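Side-chain contacts in UV damage endonuclease (Sulfolobus acidocaldarius, PDB 3TC3), which probably cuts DNA at ultraviolet-induced damage as a manganese-binding TIM-barrel endonuclease of excision repair: residues I218-N221 / L222-S225; T267-E270 / E271-R274. One frame throughout, in Å; residues are numbered along the deposited sequence.

The chain forms a TIM barrel of eight parallel strands. Going from the N terminus, contact 1 comes first. It leads from strand 217-220, the sixth of the barrel, into the short helix 221-226, and brings D220 to the manganese. The chain then runs through helix 233-241 and strand 249-252. The loop after that strand leads into contact 2, which starts helix 270-279 and sets it against strand 249-252 and helix 293-305. Neither contact encloses a long loop; each is a local turn capped at a helix N terminus. They follow in series, without nesting or crossing. The centres of contact 1 and contact 2 lie about 15 Å apart, and the two do not touch.

Contact 1. Residues I218-N221 / L222-S225; sequences IFDN and LHHS. With MN (manganese (II) ion), chain C.
The carboxylate of D220 lies over one face of the H223 imidazole, with the two planes only 6° apart. OD1 of D220 sits 3.3 Å from CG of H223, toward the rim of the ring. The same oxygen caps the helix: H223 N donates to D220 OD1 at 2.9 Å, in a nearly straight bond. With CG anti to the backbone N (chi1 -177°), the D220 side chain can place OD1 at the helix start and OD2 on the manganese, at 1.9 Å. E195 and E288 bind the same ion, and D251 also belongs to the site. A water binds the manganese at 2.4 Å.

The H223 ring is held in turn by N196, whose backbone O accepts from ND1. CE1 of F219 reaches over a face of the H224 ring, 3.5 Å from CG of H224. These two rings meet obliquely, their planes 54° apart. H224 NE2 is bonded to the backbone O of E231.

The turn thus joins strand 217-220 to helix 221-226 at the metal site of the barrel. Strands 192-195 and 249-252 flank it, and helix 233-241 packs against F219 and H224.

Contact 2. Residues T267-E270 / E271-R274; sequences TINE and ENFR
E270 and R274 lie side by side, one helical turn apart, and form a salt bridge. A single carboxylate oxygen takes both bonds. R274 NE donates to E270 OE2 at 2.7 Å, on the anti lone pair. R274 NH2 donates to E270 OE2 at 2.8 Å, in a more bent bond. The oxygen lies near the guanidinium plane, and the two flat groups are nearly coplanar. The side chain of E270 is extended beyond CG (chi2 174°), which carries its carboxylate level with the arginine head. R274 NH2 has a second acid partner in E305, so the guanidinium links two carboxylates. Replacing this arginine by alanine removes the guanidinium, which is likely to leave OE2 of E270 and the carboxylate of E305 without their common cation.

N269 is the N-cap. Its OD1 accepts from N272 N at 2.9 Å; the N-H meets a lone pair of the amide oxygen, in the plane of that group. A water also donates to N269 OD1, and makes a weak bond to N272 OD1. The side chain of N272 is held mainly from outside the turn: its OD1 accepts from R275, and its ND2 donates to E254. That carboxylate also accepts from N269 N. Behind the cap, F273 N donates to N269 O at 2.9 Å and R274 N to E270 O at 2.8 Å.

On the buried side, CD1 of I268 rests over a face of the F273 ring, 4.0 Å from CG of F273. The F273 ring also meets Y252 of strand 249-252 edge-to-face. In the first turn of helix 270-279, F273 packs against both this strand and helix 293-305, touching A299 and V302 of the latter. E270 and R274 pack against V302 of helix 293-305.

Contact 1. Residues I218-N221 / L222-S225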
loop_
_atom_site.group_PDB
_atom_site.type_symbol
_atom_site.label_atom_id
_atom_site.label_comp_id
_atom_site.label_asym_id
_atom_site.label_seq_id
_atom_site.Cartn_x
_atom_site.Cartn_y
_atom_site.Cartn_z
ATOM N N ILE A 218 8.155 -5.144 1.659
ATOM C CA ILE A 218 7.926 -4.593 0.289
ATOM C C ILE A 218 9.156 -3.812 -0.132
ATOM O O ILE A 218 9.538 -2.821 0.536
ATOM C CB ILE A 218 6.717 -3.615 0.285
ATOM C CG1 ILE A 218 5.454 -4.380 0.495
ATOM C CG2 ILE A 218 6.627 -2.871 -1.133
ATOM C CD1 ILE A 218 4.165 -3.568 0.284
ATOM N N PHE A 219 9.731 -4.217 -1.261
ATOM C CA PHE A 219 10.845 -3.463 -1.867
ATOM C C PHE A 219 10.406 -2.290 -2.715
ATOM O O PHE A 219 9.595 -2.458 -3.587
ATOM C CB PHE A 219 11.579 -4.463 -2.793
ATOM C CG PHE A 219 12.763 -3.887 -3.506
ATOM C CD1 PHE A 219 13.969 -3.606 -2.814
ATOM C CD2 PHE A 219 12.671 -3.544 -4.859
ATOM C CE1 PHE A 219 15.038 -3.120 -3.493
ATOM C CE2 PHE A 219 13.762 -3.013 -5.524
ATOM C CZ PHE A 219 14.972 -2.784 -4.826
ATOM N N ASP A 220 10.911 -1.131 -2.417
ATOM C CA ASP A 220 10.652 0.080 -3.184
ATOM C C ASP A 220 11.924 0.406 -3.907
ATOM O O ASP A 220 12.928 0.655 -3.284
ATOM C CB ASP A 220 10.255 1.171 -2.268
ATOM C CG ASP A 220 9.911 2.382 -3.052
ATOM O OD1 ASP A 220 10.720 2.962 -3.757
ATOM O OD2 ASP A 220 8.680 2.756 -2.955
ATOM N N ASN A 221 11.847 0.328 -5.244
ATOM C CA ASN A 221 13.097 0.431 -6.027
ATOM C C ASN A 221 13.703 1.863 -5.962
ATOM O O ASN A 221 14.912 1.963 -5.873
ATOM C CB ASN A 221 12.891 0.003 -7.446
ATOM C CG ASN A 221 12.008 0.905 -8.224
ATOM O OD1 ASN A 221 10.951 1.382 -7.746
ATOM N ND2 ASN A 221 12.420 1.148 -9.487
ATOM N N LEU A 222 12.888 2.907 -6.053
ATOM C CA LEU A 222 13.461 4.273 -6.047
ATOM C C LEU A 222 14.076 4.500 -4.667
ATOM O O LEU A 222 15.187 4.985 -4.566
ATOM C CB LEU A 222 12.334 5.273 -6.313
ATOM C CG LEU A 222 12.759 6.754 -6.228
ATOM C CD1 LEU A 222 13.843 7.054 -7.228
ATOM C CD2 LEU A 222 11.528 7.652 -6.485
ATOM N N HIS A 223 13.397 4.051 -3.587
ATOM C CA HIS A 223 13.988 4.280 -2.281
ATOM C C HIS A 223 15.304 3.566 -2.095
ATOM O O HIS A 223 16.255 4.092 -1.480
ATOM C CB HIS A 223 13.024 3.853 -1.181
ATOM C CG HIS A 223 11.719 4.624 -1.135
ATOM N ND1 HIS A 223 10.680 4.202 -0.347
ATOM C CD2 HIS A 223 11.266 5.720 -1.851
ATOM C CE1 HIS A 223 9.602 5.018 -0.502
ATOM N NE2 HIS A 223 9.918 5.945 -1.432
ATOM N N HIS A 224 15.345 2.341 -2.579
ATOM C CA HIS A 224 16.602 1.579 -2.495
ATOM C C HIS A 224 17.695 2.222 -3.310
ATOM O O HIS A 224 18.841 2.229 -2.851
ATOM C CB HIS A 224 16.287 0.165 -3.010
ATOM C CG HIS A 224 17.531 -0.751 -3.022
ATOM N ND1 HIS A 224 18.053 -1.279 -1.872
ATOM C CD2 HIS A 224 18.330 -1.216 -4.070
ATOM C CE1 HIS A 224 19.176 -2.018 -2.187
ATOM N NE2 HIS A 224 19.318 -1.997 -3.530
ATOM N N SER A 225 17.367 2.779 -4.477
ATOM C CA SER A 225 18.385 3.385 -5.319
ATOM C C SER A 225 19.022 4.543 -4.535
ATOM O O SER A 225 20.247 4.856 -4.702
ATOM C CB SER A 225 17.782 3.871 -6.617
ATOM O OG SER A 225 17.022 5.077 -6.503
HETATM MN MN MN C . 6.941 3.034 -2.119
HETATM O O HOH W 1 5.073 3.602 -0.741
#

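Contact 2. Residues T267-E270 / E271-R274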
loop_
_atom_site.group_PDB
_atom_site.type_symbol
_atom_site.label_atom_id
_atom_site.label_comp_id
_atom_site.label_asym_id
_atom_site.label_seq_id
_atom_site.Cartn_x
_atom_site.Cartn_y
_atom_site.Cartn_z
ATOM N N THR A 267 5.099 10.137 -14.594
ATOM C CA THR A 267 4.656 8.966 -15.396
ATOM C C THR A 267 5.846 8.021 -15.468
ATOM O O THR A 267 6.990 8.461 -15.219
ATOM C CB THR A 267 4.293 9.434 -16.876
ATOM O OG1 THR A 267 3.608 8.353 -17.566
ATOM C CG2 THR A 267 5.580 9.807 -17.701
ATOM N N ILE A 268 5.605 6.764 -15.781
ATOM C CA ILE A 268 6.741 5.851 -15.924
ATOM C C ILE A 268 7.404 6.083 -17.281
ATOM O O ILE A 268 6.791 6.477 -18.261
ATOM C CB ILE A 268 6.403 4.334 -15.816
ATOM C CG1 ILE A 268 5.366 3.923 -16.876
ATOM C CG2 ILE A 268 5.860 4.017 -14.397
ATOM C CD1 ILE A 268 5.241 2.320 -16.805
ATOM N N ASN A 269 8.716 5.832 -17.305
ATOM C CA ASN A 269 9.431 5.823 -18.561
ATOM C C ASN A 269 9.526 4.374 -19.074
ATOM O O ASN A 269 9.964 3.462 -18.356
ATOM C CB ASN A 269 10.844 6.390 -18.305
ATOM C CG ASN A 269 11.706 6.315 -19.558
ATOM O OD1 ASN A 269 12.199 5.255 -19.939
ATOM N ND2 ASN A 269 11.835 7.441 -20.229
ATOM N N GLU A 270 9.045 4.175 -20.287
ATOM C CA GLU A 270 8.921 2.793 -20.761
ATOM C C GLU A 270 10.260 2.093 -20.809
ATOM O O GLU A 270 10.320 0.879 -20.517
ATOM C CB GLU A 270 8.273 2.738 -22.155
ATOM C CG GLU A 270 8.540 1.410 -22.904
ATOM C CD GLU A 270 7.793 1.266 -24.220
ATOM O OE1 GLU A 270 7.189 2.257 -24.691
ATOM O OE2 GLU A 270 7.747 0.150 -24.743
ATOM N N GLU A 271 11.329 2.785 -21.207
ATOM C CA GLU A 271 12.605 2.071 -21.269
ATOM C C GLU A 271 13.130 1.731 -19.855
ATOM O O GLU A 271 13.751 0.682 -19.657
ATOM C CB GLU A 271 13.635 2.915 -22.076
ATOM C CG GLU A 271 13.019 3.721 -23.317
ATOM C CD GLU A 271 12.357 2.812 -24.283
ATOM O OE1 GLU A 271 12.936 1.712 -24.440
ATOM O OE2 GLU A 271 11.269 3.146 -24.864
ATOM N N ASN A 272 12.941 2.633 -18.881
ATOM C CA ASN A 272 13.323 2.345 -17.484
ATOM C C ASN A 272 12.523 1.147 -16.980
ATOM O O ASN A 272 13.056 0.275 -16.301
ATOM C CB ASN A 272 13.137 3.570 -16.573
ATOM C CG ASN A 272 14.162 4.637 -16.831
ATOM O OD1 ASN A 272 15.255 4.358 -17.300
ATOM N ND2 ASN A 272 13.825 5.849 -16.528
ATOM N N PHE A 273 11.224 1.141 -17.283
ATOM C CA PHE A 273 10.387 0.045 -16.801
ATOM C C PHE A 273 10.788 -1.271 -17.423
ATOM O O PHE A 273 10.857 -2.293 -16.713
ATOM C CB PHE A 273 8.875 0.399 -17.043
ATOM C CG PHE A 273 7.948 -0.637 -16.493
ATOM C CD1 PHE A 273 7.786 -0.774 -15.118
ATOM C CD2 PHE A 273 7.292 -1.517 -17.363
ATOM C CE1 PHE A 273 6.918 -1.805 -14.613
ATOM C CE2 PHE A 273 6.428 -2.500 -16.874
ATOM C CZ PHE A 273 6.230 -2.642 -15.493
ATOM N N ARG A 274 11.030 -1.215 -18.736
ATOM C CA ARG A 274 11.527 -2.445 -19.414
ATOM C C ARG A 274 12.834 -2.930 -18.775
ATOM O O ARG A 274 13.022 -4.150 -18.573
ATOM C CB ARG A 274 11.726 -2.170 -20.907
ATOM C CG ARG A 274 10.424 -2.114 -21.650
ATOM C CD ARG A 274 10.677 -1.617 -23.091
ATOM N NE ARG A 274 9.469 -1.670 -23.870
ATOM C CZ ARG A 274 9.044 -2.745 -24.505
ATOM N NH1 ARG A 274 9.719 -3.894 -24.423
ATOM N NH2 ARG A 274 7.890 -2.650 -25.168
HETATM O O HOH W 2 15.293 5.852 -20.156
#